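Local coordinates for protein uracil-DNA glycosylase (Nitratifractor salsuginis, PDB 5X3G) that belongs to the uracil-DNA glycosylases, a family of compact alpha/beta proteins built around a central parallel beta sheet, at residues 64-69 / 158-163. Numbering follows the deposited sequence.
Sequences STLRPN and NFERSG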
loop_
_atom_site.group_PDB
_atom_site.type_symbol
_atom_site.label_atom_id
_atom_site.label_comp_id
_atom_site.label_asym_id
_atom_site.label_seq_id
_atom_site.Cartn_x
_atom_site.Cartn_y
_atom_site.Cartn_z
ATOM N N SER A 64 5.461 -9.036 4.534
ATOM C CA SER A 64 6.136 -10.281 4.188
ATOM C C SER A 64 7.590 -10.093 3.771
ATOM O O SER A 64 8.282 -11.093 3.544
ATOM C CB SER A 64 5.374 -10.995 3.069
ATOM O OG SER A 64 5.325 -10.204 1.896
ATOM N N THR A 65 8.069 -8.858 3.658
ATOM C CA THR A 65 9.460 -8.625 3.293
ATOM C C THR A 65 10.118 -7.677 4.287
ATOM O O THR A 65 11.166 -7.996 4.860
ATOM C CB THR A 65 9.565 -8.063 1.876
ATOM O OG1 THR A 65 8.860 -8.917 0.969
ATOM C CG2 THR A 65 11.023 -7.976 1.450
ATOM N N LEU A 66 9.508 -6.512 4.490
ATOM C CA LEU A 66 10.017 -5.558 5.464
ATOM C C LEU A 66 10.016 -6.158 6.863
ATOM O O LEU A 66 9.095 -6.885 7.249
ATOM C CB LEU A 66 9.170 -4.284 5.452
ATOM C CG LEU A 66 9.276 -3.322 4.268
ATOM C CD1 LEU A 66 8.199 -2.257 4.370
ATOM C CD2 LEU A 66 10.654 -2.686 4.219
ATOM N N ARG A 67 11.053 -5.860 7.610
ATOM C CA ARG A 67 11.133 -6.060 9.045
ATOM C C ARG A 67 10.839 -4.741 9.750
ATOM O O ARG A 67 11.021 -3.672 9.159
ATOM C CB ARG A 67 12.520 -6.578 9.439
ATOM C CG ARG A 67 12.962 -7.755 8.583
ATOM C CD ARG A 67 12.108 -8.984 8.859
ATOM N NE ARG A 67 12.905 -10.164 9.183
ATOM C CZ ARG A 67 13.263 -11.080 8.288
ATOM N NH1 ARG A 67 12.888 -10.948 7.022
ATOM N NH2 ARG A 67 13.983 -12.130 8.655
ATOM N N PRO A 68 10.355 -4.778 10.998
ATOM C CA PRO A 68 9.870 -3.538 11.635
ATOM C C PRO A 68 10.844 -2.368 11.594
ATOM O O PRO A 68 10.405 -1.225 11.412
ATOM C CB PRO A 68 9.585 -3.989 13.072
ATOM C CG PRO A 68 9.228 -5.424 12.939
ATOM C CD PRO A 68 10.102 -5.962 11.839
ATOM N N ASN A 69 12.147 -2.609 11.742
ATOM C CA ASN A 69 13.106 -1.509 11.772
ATOM C C ASN A 69 13.487 -1.007 10.386
ATOM O O ASN A 69 14.261 -0.052 10.287
ATOM C CB ASN A 69 14.369 -1.917 12.537
ATOM C CG ASN A 69 15.267 -2.842 11.739
ATOM O OD1 ASN A 69 14.794 -3.651 10.942
ATOM N ND2 ASN A 69 16.573 -2.723 11.947
ATOM N N ASN A 158 10.293 -2.012 -5.194
ATOM C CA ASN A 158 11.026 -0.766 -4.999
ATOM C C ASN A 158 10.409 0.081 -3.892
ATOM O O ASN A 158 11.138 0.772 -3.170
ATOM C CB ASN A 158 11.085 0.029 -6.302
ATOM C CG ASN A 158 12.031 -0.581 -7.317
ATOM O OD1 ASN A 158 12.828 -1.466 -6.993
ATOM N ND2 ASN A 158 11.959 -0.098 -8.550
ATOM N N PHE A 159 9.080 0.066 -3.757
ATOM C CA PHE A 159 8.458 0.644 -2.569
ATOM C C PHE A 159 9.069 0.055 -1.308
ATOM O O PHE A 159 9.434 0.781 -0.376
ATOM C CB PHE A 159 6.949 0.398 -2.570
ATOM C CG PHE A 159 6.151 1.460 -3.262
ATOM C CD1 PHE A 159 6.114 2.754 -2.769
ATOM C CD2 PHE A 159 5.399 1.153 -4.383
ATOM C CE1 PHE A 159 5.364 3.727 -3.400
ATOM C CE2 PHE A 159 4.648 2.118 -5.015
ATOM C CZ PHE A 159 4.628 3.410 -4.522
ATOM N N GLU A 160 9.187 -1.276 -1.264
ATOM C CA GLU A 160 9.715 -1.911 -0.061
ATOM C C GLU A 160 11.200 -1.615 0.138
ATOM O O GLU A 160 11.649 -1.469 1.280
ATOM C CB GLU A 160 9.452 -3.414 -0.110
ATOM C CG GLU A 160 7.969 -3.745 -0.015
ATOM C CD GLU A 160 7.678 -5.227 -0.091
ATOM O OE1 GLU A 160 8.295 -5.909 -0.936
ATOM O OE2 GLU A 160 6.829 -5.706 0.691
ATOM N N ARG A 161 11.970 -1.511 -0.950
ATOM C CA ARG A 161 13.371 -1.116 -0.832
ATOM C C ARG A 161 13.508 0.251 -0.183
ATOM O O ARG A 161 14.464 0.492 0.563
ATOM C CB ARG A 161 14.047 -1.104 -2.205
ATOM C CG ARG A 161 14.388 -2.467 -2.779
ATOM C CD ARG A 161 15.219 -2.302 -4.040
ATOM N NE ARG A 161 15.786 -3.557 -4.521
ATOM C CZ ARG A 161 15.171 -4.379 -5.363
ATOM N NH1 ARG A 161 13.961 -4.080 -5.813
ATOM N NH2 ARG A 161 15.764 -5.499 -5.753
ATOM N N SER A 162 12.567 1.151 -0.455
ATOM C CA SER A 162 12.555 2.477 0.139
ATOM C C SER A 162 11.913 2.495 1.520
ATOM O O SER A 162 11.728 3.576 2.086
ATOM C CB SER A 162 11.836 3.456 -0.792
ATOM O OG SER A 162 12.537 3.579 -2.021
ATOM N N GLY A 163 11.577 1.332 2.073
ATOM C CA GLY A 163 11.073 1.263 3.431
ATOM C C GLY A 163 9.622 1.649 3.586
ATOM O O GLY A 163 9.221 2.125 4.654
HETATM O O HOH W 1 7.132 -6.169 3.154
#
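E160, in the last turn of helix 152-161, provides most of the helix's share of this contact, meeting T65 and L66 of the loop that leads to strand 73-77. Beyond CG its chain runs extended (chi2 179°), which carries the carboxylate along the loop to T65. The two side chains cross at about a right angle, T65 laying its CB 3.8 Å from E160 OE1 and its OG1 3.6 Å from that same oxygen. A short branched residue suits this spot, since its methine can press against the carboxylate. The firmer link is a water: it accepts from L66 N at 2.7 Å and donates to E160 OE2 at 2.5 Å, while OE1 forms a salt bridge with R156, one helical turn earlier. The carbonyl end of E160 faces the leucine, with L66 CD2 3.3 Å from E160 O. That oxygen also receives the N-H of G163 at 2.9 Å, one of the two bonds of the Schellman motif that closes the helix; the other runs from V164 N to F159 O. G163, the C-prime residue, adopts the positive phi (78°) that glycine accepts easily, and L66 CD2 lies 4.0 Å from G163 CA. From there the chain enters strand 164-168, at one border of the parallel sheet and next to strand 73-77, so the contact joins the lead-ins to two neighbouring strands. Its chemistry is mixed: leucine covers the helix end, and a buried glutamate, probably kept ionised by R156, grips the loop backbone through water.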